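Local coordinates for protein similar to metal-dependent hydrolase (Staphylococcus aureus subsp. aureus Mu50, PDB 3ESH) that is probably a metal-dependent hydrolase of the metallo-beta-lactamase superfamily, at residues A[137-142]-A[152-157]; A[213-219]-A[230-234]. All coordinates share one frame; numbering follows the deposited sequence.

Contacts 1 and 2 lie in one metallo-beta-lactamase domain, with centres 26 Å apart and nearest atoms about 13 Å apart. They follow one another along the chain and share no element. Each sets a loop against a helix, and each is partly buried. In 137-142 with 152-157, the loop follows helix 135-142, and aromatic rings and a tyrosine-carboxylate bond carry the contact. In 213-219 with 230-234, the loop precedes helix 226-242, and a lysine ammonium meets backbone carbonyls. Contact 1 has a wetter, charged margin. Contact 2 buries its lysine; both border other subunits, contact 2 more widely. Helix 135-142 of one subunit also meets helix 226-242 of another, His139 bonding Glu234 of a neighbouring subunit.

Contact 1 (A[137-142]-A[152-157]); sequences EWHEFI and YWDKNK
Tyr152 lies against helix 135-142, with Phe141 CA over one face of its ring, 4.0 Å from the centroid. This is a CH-pi contact within the metallo-beta-lactamase fold, between a helix and the loop that follows it. The ring ends in a hydroxyl that donates to Glu137 OE2 at 2.5 Å. It meets the carboxylate from above its plane, 36° out. Glu137 is bent at chi2, which brings its carboxylate back to the phenol. The same carboxylate also bonds Met109 N and Ser186 OG, so three groups hold it. The Glu140 side chain crosses that of Tyr152 at about a right angle, its CG 3.3 Å from Tyr152 CE2; its OE2 lies at the ring edge and bonds Ser148 OG.

Phe141 packs the other part of the buried side. Its CG is anti to the backbone N (chi1 165°), and the ring reaches into the 152-157 loop. Tyr152 CD1 sits at the ring edge, 3.7 Å from Phe141 CD1. The ring lies nearly coplanar with the Asn156 amide, 14° apart, while its CZ touches Asn156 CB.

Tyr152 also meets His110, one of three residues that face a possible empty metal site, as expected for this superfamily. Its position beside that site is consistent with a second-shell place.

The outer margin is looser and more polar. Ile142 CG2 meets the aliphatic CE of Lys157 at 3.9 Å. Lys157 NZ forms a salt bridge with Asp154 OD2. A water bridges the two segments, within hydrogen-bonding distance of Phe141 O (2.7 Å) and Asp154 OD2 (3.0 Å).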
ATOM      1  N   GLU A 137      15.178   8.318  -4.818  1.00 31.60           N
ATOM      2  CA  GLU A 137      16.010   8.262  -6.017  1.00 32.77           C
ATOM      3  C   GLU A 137      17.417   7.931  -5.545  1.00 33.77           C
ATOM      4  O   GLU A 137      18.057   7.020  -6.062  1.00 35.26           O
ATOM      5  CB  GLU A 137      16.021   9.620  -6.730  1.00 31.79           C
ATOM      6  CG  GLU A 137      16.918   9.698  -7.966  1.00 31.53           C
ATOM      7  CD  GLU A 137      16.450   8.781  -9.099  1.00 34.57           C
ATOM      8  OE1 GLU A 137      15.217   8.715  -9.323  1.00 35.18           O
ATOM      9  OE2 GLU A 137      17.301   8.138  -9.776  1.00 32.93           O
ATOM     10  N   TRP A 138      17.877   8.678  -4.545  1.00 33.72           N
ATOM     11  CA  TRP A 138      19.209   8.497  -3.976  1.00 34.02           C
ATOM     12  C   TRP A 138      19.407   7.085  -3.411  1.00 34.53           C
ATOM     13  O   TRP A 138      20.449   6.449  -3.637  1.00 32.79           O
ATOM     14  CB  TRP A 138      19.439   9.548  -2.895  1.00 30.69           C
ATOM     15  CG  TRP A 138      20.731   9.406  -2.218  1.00 29.19           C
ATOM     16  CD1 TRP A 138      20.948   8.917  -0.959  1.00 27.88           C
ATOM     17  CD2 TRP A 138      22.032   9.638  -2.786  1.00 27.95           C
ATOM     18  NE1 TRP A 138      22.301   8.818  -0.718  1.00 29.48           N
ATOM     19  CE2 TRP A 138      22.985   9.251  -1.820  1.00 26.24           C
ATOM     20  CE3 TRP A 138      22.479  10.131  -4.022  1.00 27.77           C
ATOM     21  CZ2 TRP A 138      24.361   9.340  -2.051  1.00 28.45           C
ATOM     22  CZ3 TRP A 138      23.849  10.219  -4.253  1.00 28.34           C
ATOM     23  CH2 TRP A 138      24.774   9.821  -3.273  1.00 27.98           C
ATOM     24  N   HIS A 139      18.398   6.602  -2.682  1.00 34.94           N
ATOM     25  CA  HIS A 139      18.434   5.257  -2.081  1.00 34.74           C
ATOM     26  C   HIS A 139      18.632   4.175  -3.137  1.00 35.77           C
ATOM     27  O   HIS A 139      19.392   3.225  -2.938  1.00 35.14           O
ATOM     28  CB  HIS A 139      17.139   4.953  -1.323  1.00 33.61           C
ATOM     29  CG  HIS A 139      17.001   5.680  -0.024  1.00 35.36           C
ATOM     30  ND1 HIS A 139      15.858   5.617   0.746  1.00 34.34           N
ATOM     31  CD2 HIS A 139      17.869   6.472   0.654  1.00 32.73           C
ATOM     32  CE1 HIS A 139      16.027   6.336   1.842  1.00 32.55           C
ATOM     33  NE2 HIS A 139      17.236   6.864   1.808  1.00 34.24           N
ATOM     34  N   GLU A 140      17.940   4.308  -4.263  1.00 37.12           N
ATOM     35  CA  GLU A 140      18.093   3.311  -5.304  1.00 37.28           C
ATOM     36  C   GLU A 140      19.423   3.519  -6.030  1.00 36.31           C
ATOM     37  O   GLU A 140      20.055   2.568  -6.489  1.00 36.81           O
ATOM     38  CB  GLU A 140      16.919   3.357  -6.294  1.00 37.73           C
ATOM     39  CG  GLU A 140      17.125   2.390  -7.457  1.00 42.11           C
ATOM     40  CD  GLU A 140      15.876   2.150  -8.292  1.00 41.32           C
ATOM     41  OE1 GLU A 140      15.004   3.039  -8.340  1.00 41.70           O
ATOM     42  OE2 GLU A 140      15.785   1.067  -8.915  1.00 42.45           O
ATOM     43  N   PHE A 141      19.846   4.770  -6.128  1.00 34.77           N
ATOM     44  CA  PHE A 141      21.101   5.072  -6.793  1.00 35.93           C
ATOM     45  C   PHE A 141      22.267   4.306  -6.143  1.00 35.83           C
ATOM     46  O   PHE A 141      23.145   3.797  -6.841  1.00 35.76           O
ATOM     47  CB  PHE A 141      21.383   6.572  -6.742  1.00 35.30           C
ATOM     48  CG  PHE A 141      22.792   6.920  -7.087  1.00 35.45           C
ATOM     49  CD1 PHE A 141      23.281   6.676  -8.366  1.00 34.45           C
ATOM     50  CD2 PHE A 141      23.643   7.457  -6.126  1.00 35.99           C
ATOM     51  CE1 PHE A 141      24.606   6.961  -8.689  1.00 36.96           C
ATOM     52  CE2 PHE A 141      24.975   7.746  -6.435  1.00 36.04           C
ATOM     53  CZ  PHE A 141      25.458   7.500  -7.717  1.00 36.81           C
ATOM     54  N   ILE A 142      22.268   4.224  -4.815  1.00 37.08           N
ATOM     55  CA  ILE A 142      23.336   3.525  -4.116  1.00 36.01           C
ATOM     56  C   ILE A 142      23.019   2.059  -3.894  1.00 36.97           C
ATOM     57  O   ILE A 142      23.905   1.283  -3.564  1.00 38.63           O
ATOM     58  CB  ILE A 142      23.669   4.174  -2.742  1.00 35.22           C
ATOM     59  CG1 ILE A 142      22.460   4.127  -1.828  1.00 34.26           C
ATOM     60  CG2 ILE A 142      24.138   5.619  -2.939  1.00 35.45           C
ATOM     61  CD1 ILE A 142      22.742   4.681  -0.446  1.00 34.87           C
ATOM     62  N   TYR A 152      22.635   3.115 -12.797  1.00 35.34           N
ATOM     63  CA  TYR A 152      23.097   3.646 -11.518  1.00 33.62           C
ATOM     64  C   TYR A 152      24.463   3.016 -11.295  1.00 36.88           C
ATOM     65  O   TYR A 152      24.547   1.825 -11.018  1.00 36.76           O
ATOM     66  CB  TYR A 152      22.175   3.241 -10.383  1.00 32.25           C
ATOM     67  CG  TYR A 152      20.808   3.884 -10.439  1.00 29.43           C
ATOM     68  CD1 TYR A 152      20.674   5.249 -10.640  1.00 27.21           C
ATOM     69  CD2 TYR A 152      19.655   3.140 -10.218  1.00 28.77           C
ATOM     70  CE1 TYR A 152      19.428   5.860 -10.616  1.00 26.69           C
ATOM     71  CE2 TYR A 152      18.400   3.746 -10.181  1.00 26.77           C
ATOM     72  CZ  TYR A 152      18.295   5.102 -10.386  1.00 27.98           C
ATOM     73  OH  TYR A 152      17.058   5.712 -10.393  1.00 28.08           O
ATOM     74  N   TRP A 153      25.522   3.811 -11.425  1.00 38.81           N
ATOM     75  CA  TRP A 153      26.880   3.298 -11.283  1.00 39.01           C
ATOM     76  C   TRP A 153      27.602   3.772 -10.043  1.00 40.76           C
ATOM     77  O   TRP A 153      27.544   4.960  -9.719  1.00 40.24           O
ATOM     78  CB  TRP A 153      27.734   3.708 -12.486  1.00 39.97           C
ATOM     79  CG  TRP A 153      27.131   3.468 -13.843  1.00 41.31           C
ATOM     80  CD1 TRP A 153      26.198   2.531 -14.179  1.00 41.28           C
ATOM     81  CD2 TRP A 153      27.521   4.097 -15.064  1.00 39.95           C
ATOM     82  NE1 TRP A 153      25.995   2.530 -15.530  1.00 41.49           N
ATOM     83  CE2 TRP A 153      26.798   3.484 -16.101  1.00 40.97           C
ATOM     84  CE3 TRP A 153      28.426   5.122 -15.382  1.00 41.31           C
ATOM     85  CZ2 TRP A 153      26.944   3.857 -17.444  1.00 39.26           C
ATOM     86  CZ3 TRP A 153      28.572   5.491 -16.712  1.00 39.85           C
ATOM     87  CH2 TRP A 153      27.832   4.856 -17.726  1.00 38.52           C
ATOM     88  N   ASP A 154      28.285   2.841  -9.368  1.00 41.56           N
ATOM     89  CA  ASP A 154      29.072   3.148  -8.169  1.00 43.99           C
ATOM     90  C   ASP A 154      30.099   4.178  -8.607  1.00 43.29           C
ATOM     91  O   ASP A 154      30.432   5.114  -7.879  1.00 43.36           O
ATOM     92  CB  ASP A 154      29.826   1.904  -7.677  1.00 47.62           C
ATOM     93  CG  ASP A 154      28.919   0.889  -7.014  1.00 52.39           C
ATOM     94  OD1 ASP A 154      29.307  -0.294  -6.923  1.00 53.57           O
ATOM     95  OD2 ASP A 154      27.823   1.280  -6.570  1.00 58.05           O
ATOM     96  N   LYS A 155      30.585   3.979  -9.826  1.00 41.74           N
ATOM     97  CA  LYS A 155      31.578   4.841 -10.429  0.50 39.35           C
ATOM     98  C   LYS A 155      31.188   6.322 -10.398  1.00 39.24           C
ATOM     99  O   LYS A 155      32.031   7.190 -10.594  1.00 39.15           O
ATOM    100  CB  LYS A 155      31.807   4.382 -11.863  0.50 37.89           C
ATOM    101  CG  LYS A 155      32.874   5.135 -12.603  0.50 37.27           C
ATOM    102  CD  LYS A 155      33.289   4.385 -13.864  0.50 35.44           C
ATOM    103  CE  LYS A 155      32.169   4.295 -14.882  0.50 33.75           C
ATOM    104  NZ  LYS A 155      32.685   3.708 -16.144  0.50 30.88           N
ATOM    105  N   ASN A 156      29.914   6.600 -10.138  1.00 37.37           N
ATOM    106  CA  ASN A 156      29.390   7.969 -10.092  1.00 37.49           C
ATOM    107  C   ASN A 156      29.219   8.543  -8.688  1.00 37.33           C
ATOM    108  O   ASN A 156      28.625   9.604  -8.524  1.00 36.17           O
ATOM    109  CB  ASN A 156      28.038   8.051 -10.824  1.00 37.56           C
ATOM    110  CG  ASN A 156      28.172   7.952 -12.340  1.00 38.52           C
ATOM    111  OD1 ASN A 156      27.185   7.766 -13.039  1.00 39.57           O
ATOM    112  ND2 ASN A 156      29.396   8.081 -12.851  1.00 32.80           N
ATOM    113  N   LYS A 157      29.725   7.832  -7.684  1.00 39.48           N
ATOM    114  CA  LYS A 157      29.654   8.297  -6.301  1.00 39.51           C
ATOM    115  C   LYS A 157      30.781   9.319  -6.084  1.00 39.55           C
ATOM    116  O   LYS A 157      31.725   9.368  -6.879  1.00 36.76           O
ATOM    117  CB  LYS A 157      29.848   7.126  -5.343  1.00 39.49           C
ATOM    118  CG  LYS A 157      28.773   6.055  -5.396  1.00 39.25           C
ATOM    119  CD  LYS A 157      28.752   5.286  -4.091  1.00 39.83           C
ATOM    120  CE  LYS A 157      27.605   4.288  -4.011  1.00 42.63           C
ATOM    121  NZ  LYS A 157      27.804   3.120  -4.895  1.00 44.68           N
TER
HETATM  122  O   HOH W   1      25.770   3.284  -7.375  1.00 39.41           O

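Contact 2 (A[213-219]-A[230-234])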
ATOM      1  N   HIS A 213       7.884  13.524 -27.354  1.00 38.68           N
ATOM      2  CA  HIS A 213       7.213  12.770 -26.308  1.00 39.26           C
ATOM      3  C   HIS A 213       6.043  13.526 -25.668  1.00 39.88           C
ATOM      4  O   HIS A 213       5.606  13.191 -24.570  1.00 39.93           O
ATOM      5  CB  HIS A 213       8.204  12.364 -25.216  1.00 38.58           C
ATOM      6  CG  HIS A 213       9.244  11.390 -25.678  1.00 39.80           C
ATOM      7  ND1 HIS A 213      10.392  11.781 -26.328  1.00 38.40           N
ATOM      8  CD2 HIS A 213       9.290  10.038 -25.606  1.00 38.32           C
ATOM      9  CE1 HIS A 213      11.106  10.711 -26.638  1.00 38.14           C
ATOM     10  NE2 HIS A 213      10.458   9.646 -26.210  1.00 36.23           N
ATOM     11  N   LYS A 214       5.532  14.534 -26.362  1.00 39.39           N
ATOM     12  CA  LYS A 214       4.427  15.308 -25.827  1.00 39.38           C
ATOM     13  C   LYS A 214       3.174  14.476 -25.561  1.00 37.90           C
ATOM     14  O   LYS A 214       2.470  14.712 -24.583  1.00 38.43           O
ATOM     15  CB  LYS A 214       4.071  16.461 -26.755  1.00 40.19           C
ATOM     16  CG  LYS A 214       3.125  17.419 -26.109  1.00 43.32           C
ATOM     17  CD  LYS A 214       2.499  18.361 -27.107  1.00 44.90           C
ATOM     18  CE  LYS A 214       1.348  19.099 -26.465  1.00 47.54           C
ATOM     19  NZ  LYS A 214       0.515  19.789 -27.491  1.00 52.03           N
ATOM     20  N   ASN A 215       2.876  13.515 -26.430  1.00 36.54           N
ATOM     21  CA  ASN A 215       1.700  12.670 -26.217  1.00 37.45           C
ATOM     22  C   ASN A 215       1.938  11.896 -24.912  1.00 37.60           C
ATOM     23  O   ASN A 215       2.916  11.167 -24.784  1.00 38.76           O
ATOM     24  CB  ASN A 215       1.526  11.687 -27.373  1.00 37.19           C
ATOM     25  CG  ASN A 215       0.247  10.871 -27.261  1.00 37.75           C
ATOM     26  OD1 ASN A 215      -0.089  10.361 -26.187  1.00 36.46           O
ATOM     27  ND2 ASN A 215      -0.471  10.734 -28.381  1.00 38.16           N
ATOM     28  N   PRO A 216       1.034  12.033 -23.936  1.00 37.86           N
ATOM     29  CA  PRO A 216       1.236  11.316 -22.680  1.00 38.15           C
ATOM     30  C   PRO A 216       1.475   9.813 -22.837  1.00 38.30           C
ATOM     31  O   PRO A 216       2.186   9.203 -22.019  1.00 39.25           O
ATOM     32  CB  PRO A 216      -0.021  11.659 -21.881  1.00 37.41           C
ATOM     33  CG  PRO A 216      -1.041  11.872 -22.928  1.00 38.40           C
ATOM     34  CD  PRO A 216      -0.292  12.666 -23.974  1.00 37.28           C
ATOM     35  N   LEU A 217       0.902   9.219 -23.883  1.00 35.94           N
ATOM     36  CA  LEU A 217       1.067   7.789 -24.125  1.00 34.18           C
ATOM     37  C   LEU A 217       2.446   7.420 -24.682  1.00 35.38           C
ATOM     38  O   LEU A 217       2.825   6.246 -24.703  1.00 36.12           O
ATOM     39  CB  LEU A 217      -0.009   7.288 -25.080  1.00 30.73           C
ATOM     40  CG  LEU A 217      -1.452   7.376 -24.574  1.00 33.60           C
ATOM     41  CD1 LEU A 217      -2.405   6.848 -25.633  1.00 32.93           C
ATOM     42  CD2 LEU A 217      -1.596   6.603 -23.274  1.00 29.28           C
ATOM     43  N   TRP A 218       3.197   8.414 -25.137  1.00 35.98           N
ATOM     44  CA  TRP A 218       4.515   8.172 -25.701  1.00 36.49           C
ATOM     45  C   TRP A 218       5.606   8.263 -24.633  1.00 36.43           C
ATOM     46  O   TRP A 218       6.301   9.273 -24.539  1.00 38.02           O
ATOM     47  CB  TRP A 218       4.797   9.181 -26.824  1.00 36.53           C
ATOM     48  CG  TRP A 218       4.020   8.935 -28.108  1.00 37.72           C
ATOM     49  CD1 TRP A 218       2.725   8.508 -28.217  1.00 37.22           C
ATOM     50  CD2 TRP A 218       4.481   9.158 -29.449  1.00 37.20           C
ATOM     51  NE1 TRP A 218       2.353   8.454 -29.541  1.00 38.02           N
ATOM     52  CE2 TRP A 218       3.410   8.851 -30.319  1.00 39.08           C
ATOM     53  CE3 TRP A 218       5.688   9.595 -30.001  1.00 37.90           C
ATOM     54  CZ2 TRP A 218       3.509   8.964 -31.701  1.00 39.27           C
ATOM     55  CZ3 TRP A 218       5.791   9.711 -31.385  1.00 38.38           C
ATOM     56  CH2 TRP A 218       4.703   9.397 -32.216  1.00 39.36           C
ATOM     57  N   VAL A 219       5.751   7.208 -23.829  1.00 36.49           N
ATOM     58  CA  VAL A 219       6.772   7.181 -22.788  1.00 34.02           C
ATOM     59  C   VAL A 219       7.874   6.187 -23.153  1.00 32.86           C
ATOM     60  O   VAL A 219       7.629   5.214 -23.868  1.00 31.58           O
ATOM     61  CB  VAL A 219       6.171   6.798 -21.412  1.00 34.20           C
ATOM     62  CG1 VAL A 219       5.118   7.794 -21.017  1.00 35.58           C
ATOM     63  CG2 VAL A 219       5.585   5.391 -21.456  1.00 34.97           C
ATOM     64  N   ILE A 230       2.538   8.262 -17.391  1.00 30.84           N
ATOM     65  CA  ILE A 230       1.382   8.711 -18.128  1.00 32.08           C
ATOM     66  C   ILE A 230       0.500   9.575 -17.216  1.00 33.11           C
ATOM     67  O   ILE A 230       0.050  10.652 -17.608  1.00 35.72           O
ATOM     68  CB  ILE A 230       0.594   7.502 -18.660  1.00 30.93           C
ATOM     69  CG1 ILE A 230       1.485   6.729 -19.638  1.00 32.79           C
ATOM     70  CG2 ILE A 230      -0.705   7.956 -19.309  1.00 31.81           C
ATOM     71  CD1 ILE A 230       0.973   5.358 -19.998  1.00 31.23           C
ATOM     72  N   ARG A 231       0.265   9.106 -15.996  1.00 32.05           N
ATOM     73  CA  ARG A 231      -0.550   9.850 -15.059  1.00 31.03           C
ATOM     74  C   ARG A 231      -0.030  11.272 -14.911  1.00 31.91           C
ATOM     75  O   ARG A 231      -0.788  12.225 -15.018  1.00 32.03           O
ATOM     76  CB  ARG A 231      -0.560   9.174 -13.688  1.00 30.91           C
ATOM     77  CG  ARG A 231      -1.368   9.915 -12.620  1.00 29.98           C
ATOM     78  CD  ARG A 231      -1.206   9.248 -11.248  1.00 30.65           C
ATOM     79  NE  ARG A 231      -1.832  10.010 -10.176  1.00 31.30           N
ATOM     80  CZ  ARG A 231      -3.100   9.873  -9.785  1.00 31.77           C
ATOM     81  NH1 ARG A 231      -3.895   8.987 -10.382  1.00 31.70           N
ATOM     82  NH2 ARG A 231      -3.578  10.621  -8.792  1.00 30.13           N
ATOM     83  N   GLU A 232       1.267  11.417 -14.674  1.00 32.03           N
ATOM     84  CA  GLU A 232       1.871  12.744 -14.495  1.00 34.86           C
ATOM     85  C   GLU A 232       1.792  13.599 -15.759  1.00 34.17           C
ATOM     86  O   GLU A 232       1.432  14.774 -15.696  1.00 34.12           O
ATOM     87  CB  GLU A 232       3.335  12.617 -14.052  1.00 37.38           C
ATOM     88  CG  GLU A 232       3.522  11.919 -12.730  1.00 40.99           C
ATOM     89  CD  GLU A 232       2.967  12.715 -11.563  1.00 44.97           C
ATOM     90  OE1 GLU A 232       3.484  13.818 -11.280  1.00 48.24           O
ATOM     91  OE2 GLU A 232       2.012  12.239 -10.930  1.00 48.17           O
ATOM     92  N   LYS A 233       2.141  13.014 -16.897  1.00 34.24           N
ATOM     93  CA  LYS A 233       2.093  13.725 -18.169  1.00 34.70           C
ATOM     94  C   LYS A 233       0.667  14.149 -18.514  1.00 36.36           C
ATOM     95  O   LYS A 233       0.451  15.266 -18.982  1.00 37.06           O
ATOM     96  CB  LYS A 233       2.652  12.841 -19.296  1.00 33.42           C
ATOM     97  CG  LYS A 233       4.150  12.562 -19.184  1.00 33.84           C
ATOM     98  CD  LYS A 233       4.638  11.613 -20.262  1.00 31.86           C
ATOM     99  CE  LYS A 233       4.620  12.261 -21.621  1.00 31.47           C
ATOM    100  NZ  LYS A 233       5.069  11.287 -22.654  1.00 33.30           N
ATOM    101  N   GLU A 234      -0.300  13.259 -18.284  1.00 37.43           N
ATOM    102  CA  GLU A 234      -1.701  13.561 -18.579  1.00 38.97           C
ATOM    103  C   GLU A 234      -2.181  14.818 -17.861  1.00 39.23           C
ATOM    104  O   GLU A 234      -2.964  15.588 -18.413  1.00 39.85           O
ATOM    105  CB  GLU A 234      -2.603  12.385 -18.192  1.00 40.40           C
ATOM    106  CG  GLU A 234      -4.090  12.723 -18.235  1.00 44.60           C
ATOM    107  CD  GLU A 234      -4.987  11.585 -17.756  1.00 48.13           C
ATOM    108  OE1 GLU A 234      -4.787  11.112 -16.622  1.00 47.89           O
ATOM    109  OE2 GLU A 234      -5.894  11.171 -18.511  1.00 49.05           O
TER
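The loop 213-219, which holds a type I beta turn from Asn215 to Trp218, folds against helix 226-242 of the metallo-beta-lactamase domain. Lys233 reaches from the helix into this loop. Its chain is extended at chi2 but bends at chi3 (70°), and this bend carries the ammonium in among the backbone carbonyls.

Lys233 NZ donates to His213 O at 2.8 Å. That bond lies in the carbonyl plane, with a C=O...N angle of 152°. A second bond goes to Asn215 O at 3.0 Å, where the donor stands above the carbonyl plane, 41° out of it. Trp218 N closes the turn onto this same oxygen from the opposite face. Asn215 O is therefore held by two donors. Trp218 O is also near the ammonium, but the angle is poor for a bond. The carbonyl oxygens would probably stabilise the buried positive charge.

The turn is braced from within. Asn215 OD1 accepts from Leu217 N at 2.8 Å, which makes an Asx turn.

Apolar groups pack beside the lysine. Pro216 CB rests on Lys233 CB at 3.9 Å. Val219 CG1 touches Lys233 CD and lies 4.0 Å from Ile230 CG1. Leu217 CD2 comes more loosely to Ile230 CG2, at 4.3 Å.

Subunit contacts lie close by. Glu234 OE1 bonds His139 and Gln135 of the third subunit, and Arg147 of the fourth subunit packs on Leu217 and Ile230. His213 stacks on Phe24 of the same chain, and its NE2 bonds Met23 O. The arrangement is that of a type I turn with an Asx turn at its first residue, tied to a helix by one buried lysine.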